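PDB 4BR6: superoxide dismutase from Chaetomium thermophilum, which probably destroys superoxide radicals inside the cell, converting them to hydrogen peroxide and oxygen at a manganese centre. Local coordinates for residues B[161-164]-B[165-168]; B[113-116]-B[117-120]. All coordinates share one frame; numbering follows the deposited sequence.

Contact 1: residues B[161-164]-B[165-168]. With MN3 (manganese (III) ion), chain I.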
ATOM      1  N   ALA B 161      -4.716  11.749 -12.896  1.00 18.14           N
ATOM      2  CA  ALA B 161      -5.111  12.603 -11.773  1.00 15.39           C
ATOM      3  C   ALA B 161      -3.932  13.078 -10.947  1.00 14.69           C
ATOM      4  O   ALA B 161      -4.130  13.695  -9.913  1.00 14.89           O
ATOM      5  CB  ALA B 161      -6.140  11.895 -10.868  1.00 18.77           C
ATOM      6  N   TRP B 162      -2.711  12.786 -11.394  1.00 17.62           N
ATOM      7  CA  TRP B 162      -1.524  13.380 -10.794  1.00 18.80           C
ATOM      8  C   TRP B 162      -1.642  14.889 -10.958  1.00 18.81           C
ATOM      9  O   TRP B 162      -2.218  15.360 -11.927  1.00 15.34           O
ATOM     10  CB  TRP B 162      -0.240  12.923 -11.493  1.00 20.14           C
ATOM     11  CG  TRP B 162       0.187  11.505 -11.224  1.00 18.00           C
ATOM     12  CD1 TRP B 162      -0.537  10.369 -11.434  1.00 13.20           C
ATOM     13  CD2 TRP B 162       1.460  11.080 -10.724  1.00 17.49           C
ATOM     14  NE1 TRP B 162       0.196   9.270 -11.075  1.00 16.43           N
ATOM     15  CE2 TRP B 162       1.428   9.679 -10.644  1.00 15.67           C
ATOM     16  CE3 TRP B 162       2.615  11.757 -10.329  1.00 19.32           C
ATOM     17  CZ2 TRP B 162       2.512   8.933 -10.175  1.00 16.04           C
ATOM     18  CZ3 TRP B 162       3.691  11.007  -9.863  1.00 20.53           C
ATOM     19  CH2 TRP B 162       3.633   9.619  -9.798  1.00 15.54           C
ATOM     20  N   GLU B 163      -1.087  15.649 -10.020  1.00 13.60           N
ATOM     21  CA  GLU B 163      -1.211  17.093 -10.059  1.00 11.62           C
ATOM     22  C   GLU B 163      -0.505  17.706 -11.268  1.00 14.71           C
ATOM     23  O   GLU B 163      -0.893  18.766 -11.750  1.00 11.89           O
ATOM     24  CB  GLU B 163      -0.700  17.684  -8.746  1.00 14.90           C
ATOM     25  CG  GLU B 163      -1.642  17.345  -7.577  1.00 13.88           C
ATOM     26  CD  GLU B 163      -1.104  17.729  -6.202  1.00 13.97           C
ATOM     27  OE1 GLU B 163       0.123  17.645  -5.966  1.00 18.58           O
ATOM     28  OE2 GLU B 163      -1.916  18.118  -5.346  1.00 12.17           O
ATOM     29  N   HIS B 164       0.514  17.035 -11.797  1.00 16.07           N
ATOM     30  CA  HIS B 164       1.211  17.592 -12.959  1.00 14.78           C
ATOM     31  C   HIS B 164       0.323  17.552 -14.201  1.00 10.84           C
ATOM     32  O   HIS B 164       0.641  18.165 -15.211  1.00 14.16           O
ATOM     33  CB  HIS B 164       2.539  16.879 -13.236  1.00 15.95           C
ATOM     34  CG  HIS B 164       2.393  15.437 -13.589  1.00 16.07           C
ATOM     35  ND1 HIS B 164       3.011  14.433 -12.875  1.00 17.41           N
ATOM     36  CD2 HIS B 164       1.712  14.828 -14.586  1.00 15.58           C
ATOM     37  CE1 HIS B 164       2.717  13.266 -13.417  1.00 21.78           C
ATOM     38  NE2 HIS B 164       1.931  13.479 -14.455  1.00 16.30           N
ATOM     39  N   ALA B 165      -0.795  16.835 -14.126  1.00 16.01           N
ATOM     40  CA  ALA B 165      -1.711  16.769 -15.251  1.00 14.22           C
ATOM     41  C   ALA B 165      -2.569  18.044 -15.368  1.00 12.81           C
ATOM     42  O   ALA B 165      -3.232  18.243 -16.382  1.00 14.03           O
ATOM     43  CB  ALA B 165      -2.599  15.530 -15.150  1.00 10.88           C
ATOM     44  N   TYR B 166      -2.550  18.902 -14.346  1.00 14.11           N
ATOM     45  CA  TYR B 166      -3.452  20.065 -14.313  1.00 12.77           C
ATOM     46  C   TYR B 166      -3.000  21.293 -13.536  1.00 11.89           C
ATOM     47  O   TYR B 166      -3.569  22.361 -13.711  1.00 15.01           O
ATOM     48  CB  TYR B 166      -4.823  19.664 -13.770  1.00 17.00           C
ATOM     49  CG  TYR B 166      -4.836  19.073 -12.357  1.00 14.77           C
ATOM     50  CD1 TYR B 166      -4.899  19.887 -11.228  1.00 15.17           C
ATOM     51  CD2 TYR B 166      -4.820  17.700 -12.161  1.00 14.05           C
ATOM     52  CE1 TYR B 166      -4.921  19.337  -9.945  1.00 15.54           C
ATOM     53  CE2 TYR B 166      -4.851  17.149 -10.888  1.00 17.50           C
ATOM     54  CZ  TYR B 166      -4.901  17.965  -9.787  1.00 15.21           C
ATOM     55  OH  TYR B 166      -4.934  17.395  -8.528  1.00 15.55           O
ATOM     56  N   TYR B 167      -1.994  21.169 -12.684  1.00 13.76           N
ATOM     57  CA  TYR B 167      -1.756  22.237 -11.704  1.00 14.24           C
ATOM     58  C   TYR B 167      -1.339  23.578 -12.316  1.00 14.36           C
ATOM     59  O   TYR B 167      -1.747  24.627 -11.824  1.00 15.93           O
ATOM     60  CB  TYR B 167      -0.739  21.824 -10.640  1.00 16.95           C
ATOM     61  CG  TYR B 167      -1.022  22.426  -9.274  1.00 16.76           C
ATOM     62  CD1 TYR B 167      -0.578  23.704  -8.946  1.00 19.80           C
ATOM     63  CD2 TYR B 167      -1.744  21.724  -8.318  1.00 15.45           C
ATOM     64  CE1 TYR B 167      -0.836  24.254  -7.705  1.00 15.22           C
ATOM     65  CE2 TYR B 167      -2.007  22.275  -7.075  1.00 15.90           C
ATOM     66  CZ  TYR B 167      -1.547  23.529  -6.782  1.00 17.98           C
ATOM     67  OH  TYR B 167      -1.789  24.077  -5.557  1.00 15.13           O
ATOM     68  N   LEU B 168      -0.541  23.552 -13.381  1.00 18.35           N
ATOM     69  CA  LEU B 168      -0.098  24.785 -14.028  1.00 18.13           C
ATOM     70  C   LEU B 168      -1.276  25.642 -14.481  1.00 15.43           C
ATOM     71  O   LEU B 168      -1.228  26.868 -14.394  1.00 18.97           O
ATOM     72  CB  LEU B 168       0.789  24.478 -15.235  1.00 13.78           C
ATOM     73  CG  LEU B 168       2.222  24.035 -14.949  1.00 18.90           C
ATOM     74  CD1 LEU B 168       2.913  23.701 -16.269  1.00 14.83           C
ATOM     75  CD2 LEU B 168       2.995  25.080 -14.155  1.00 16.25           C
TER
HETATM   76 MN   MN3 I 301       0.972  11.836 -15.808  1.00 15.88          MN
HETATM   77  O   HOH W   1      -4.291  19.255  -6.031  1.00 13.35           O
HETATM   78  O   HOH W   2       0.801  21.036 -14.291  1.00 11.81           O
HETATM   79  O   HOH W   3       1.732  10.535 -13.788  1.00 33.99           O
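E163 and Y166 meet within the D-x-W-E-H-A-Y-Y signature of the iron/manganese superoxide dismutases, here D160 to Y167, where a 3-10 turn leads from strand 153-160 into helix 167-170. The apolar part is a CH-pi contact: E163 CA stands 4.0 Å from the centroid of the Y166 ring, 25° off its normal. With its CG wedged between its own backbone N and carbonyl carbon (chi1 59°), Y166 folds back along the turn, and its OH comes 3.4 Å from E163 CG.

Backbone bonds fix the turn. A165 N donates to W162 O, while E163 O takes two donors, Y166 N at 3.1 Å and Y167 N at 2.8 Å.

Water 1 donates to E163 OE2 (2.7 Å) and is hydrogen-bonded to Y166 OH (3.2 Å). Replacing Y166 with alanine removes ring and hydroxyl together, and would probably uncover E163 CA and leave water 1 without its tyrosine partner. E163 OE2 also accepts from H164 ND1 of the second subunit, and H164 ND1 donates in turn to that subunit's E163 OE2, linking the two metal sites.

On the metal side, H26, H74, D160 and water 3 complete the manganese site, to which H164 NE2 binds at 2.3 Å.

Contact 2: residues B[113-116]-B[117-120]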
ATOM      1  N   GLN B 113     -19.969   9.725 -12.127  1.00 20.88           N
ATOM      2  CA  GLN B 113     -19.306   8.806 -11.224  1.00 18.70           C
ATOM      3  C   GLN B 113     -17.803   8.814 -11.434  1.00 20.36           C
ATOM      4  O   GLN B 113     -17.039   8.681 -10.476  1.00 21.30           O
ATOM      5  CB  GLN B 113     -19.866   7.403 -11.407  1.00 25.40           C
ATOM      6  CG  GLN B 113     -21.225   7.260 -10.772  1.00 30.08           C
ATOM      7  CD  GLN B 113     -21.907   5.979 -11.147  1.00 32.66           C
ATOM      8  OE1 GLN B 113     -21.479   5.282 -12.061  1.00 37.72           O
ATOM      9  NE2 GLN B 113     -22.983   5.657 -10.441  1.00 29.91           N
ATOM     10  N   MET B 114     -17.369   8.962 -12.683  1.00 19.96           N
ATOM     11  CA  MET B 114     -15.937   8.955 -12.956  1.00 20.14           C
ATOM     12  C   MET B 114     -15.298  10.208 -12.381  1.00 18.17           C
ATOM     13  O   MET B 114     -14.225  10.152 -11.786  1.00 17.52           O
ATOM     14  CB  MET B 114     -15.614   8.874 -14.443  1.00 18.49           C
ATOM     15  CG  MET B 114     -14.111   8.720 -14.686  1.00 20.22           C
ATOM     16  SD  MET B 114     -13.756   7.468 -15.923  1.00 25.25           S
ATOM     17  CE  MET B 114     -11.968   7.471 -16.040  1.00 20.81           C
ATOM     18  N   ASN B 115     -15.964  11.340 -12.570  1.00 23.22           N
ATOM     19  CA  ASN B 115     -15.519  12.590 -11.970  1.00 18.67           C
ATOM     20  C   ASN B 115     -15.386  12.491 -10.452  1.00 16.13           C
ATOM     21  O   ASN B 115     -14.446  13.014  -9.877  1.00 18.30           O
ATOM     22  CB  ASN B 115     -16.469  13.730 -12.342  1.00 20.18           C
ATOM     23  CG  ASN B 115     -16.263  14.218 -13.771  1.00 23.53           C
ATOM     24  OD1 ASN B 115     -15.248  13.926 -14.398  1.00 24.56           O
ATOM     25  ND2 ASN B 115     -17.219  14.978 -14.280  1.00 25.71           N
ATOM     26  N   ALA B 116     -16.326  11.814  -9.807  1.00 20.63           N
ATOM     27  CA  ALA B 116     -16.238  11.585  -8.370  1.00 18.44           C
ATOM     28  C   ALA B 116     -15.036  10.708  -8.025  1.00 19.36           C
ATOM     29  O   ALA B 116     -14.299  10.993  -7.082  1.00 20.88           O
ATOM     30  CB  ALA B 116     -17.516  10.947  -7.860  1.00 20.51           C
ATOM     31  N   ALA B 117     -14.846   9.633  -8.783  1.00 19.19           N
ATOM     32  CA  ALA B 117     -13.738   8.715  -8.551  1.00 17.44           C
ATOM     33  C   ALA B 117     -12.408   9.438  -8.654  1.00 19.02           C
ATOM     34  O   ALA B 117     -11.498   9.167  -7.888  1.00 16.54           O
ATOM     35  CB  ALA B 117     -13.776   7.587  -9.548  1.00 19.01           C
ATOM     36  N   LEU B 118     -12.301  10.355  -9.609  1.00 20.85           N
ATOM     37  CA  LEU B 118     -11.079  11.124  -9.785  1.00 17.23           C
ATOM     38  C   LEU B 118     -10.879  12.022  -8.576  1.00 17.84           C
ATOM     39  O   LEU B 118      -9.763  12.144  -8.055  1.00 15.74           O
ATOM     40  CB  LEU B 118     -11.165  11.958 -11.057  1.00 12.26           C
ATOM     41  CG  LEU B 118     -11.094  11.192 -12.380  1.00 14.08           C
ATOM     42  CD1 LEU B 118     -11.783  12.004 -13.477  1.00 14.64           C
ATOM     43  CD2 LEU B 118      -9.628  10.859 -12.774  1.00 11.86           C
ATOM     44  N   THR B 119     -11.978  12.637  -8.134  1.00 15.74           N
ATOM     45  CA  THR B 119     -11.981  13.566  -6.999  1.00 16.55           C
ATOM     46  C   THR B 119     -11.619  12.882  -5.685  1.00 16.34           C
ATOM     47  O   THR B 119     -11.096  13.519  -4.783  1.00 20.55           O
ATOM     48  CB  THR B 119     -13.374  14.257  -6.843  1.00 20.93           C
ATOM     49  OG1 THR B 119     -13.503  15.303  -7.814  1.00 22.06           O
ATOM     50  CG2 THR B 119     -13.557  14.863  -5.457  1.00 25.50           C
ATOM     51  N   GLY B 120     -11.915  11.589  -5.582  1.00 16.94           N
ATOM     52  CA  GLY B 120     -11.682  10.839  -4.363  1.00 17.37           C
ATOM     53  C   GLY B 120     -10.310  10.186  -4.297  1.00 16.59           C
ATOM     54  O   GLY B 120      -9.976   9.540  -3.305  1.00 19.81           O
TER
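The N115 carboxamide meets the following turn through its oxygen: OD1 lies 4.1 Å from L118 CD1, which sits close to the carboxamide plane on the oxygen side, so this contact does not lie over a face. The same OD1 accepts a hydrogen bond from W182 NE1, which helps to hold the amide. L118 keeps its CG anti to its carbonyl carbon (chi1 -71°), leaning back along the helix over M114 O, which lies 3.4 Å from L118 CG. One turn apart, M114 CG and L118 CD1 touch at 4.2 Å.

These pairs belong to the last turns of helix 107-119 in the C-terminal domain, packed against the three-stranded antiparallel sheet: M114 reaches A127, I140 and M157, and L118 reaches A127 and I159. N115 and T119 meet F178 of helix 174-180, which L118 touches as well.

The i to i+4 bonds keep similar angles until G120. A117 N donates to Q113 O, and L118 N to M114 O at 2.9 Å with an N-H...O angle of 154°; for G120 N onto A116 O the angle falls to 132°. N115 O receives T119 N at 3.0 Å; T119 OG1, 3.2 Å from N115 O, adds at most a weak, unsettled bond.

In the fold
Contact 2 precedes contact 1 along the chain, and the three-stranded sheet lies between them in sequence. Their centres are 15 Å apart, yet they meet directly: A161 CB packs against L118 CD2 at 4.1 Å, bringing the end of helix 107-119 up to the start of the metal-binding turn. Helix 174-180 spans both, since K174 touches Y166 and also donates from NZ to T119 O, while Y177 meets the Y166 ring and F178 meets L118. The L118 side chain is about 7 Å from that of D160 and about 11 Å from manganese, so contact 2 lies behind the ligand shell, whereas contact 1 supplies the ligand H164.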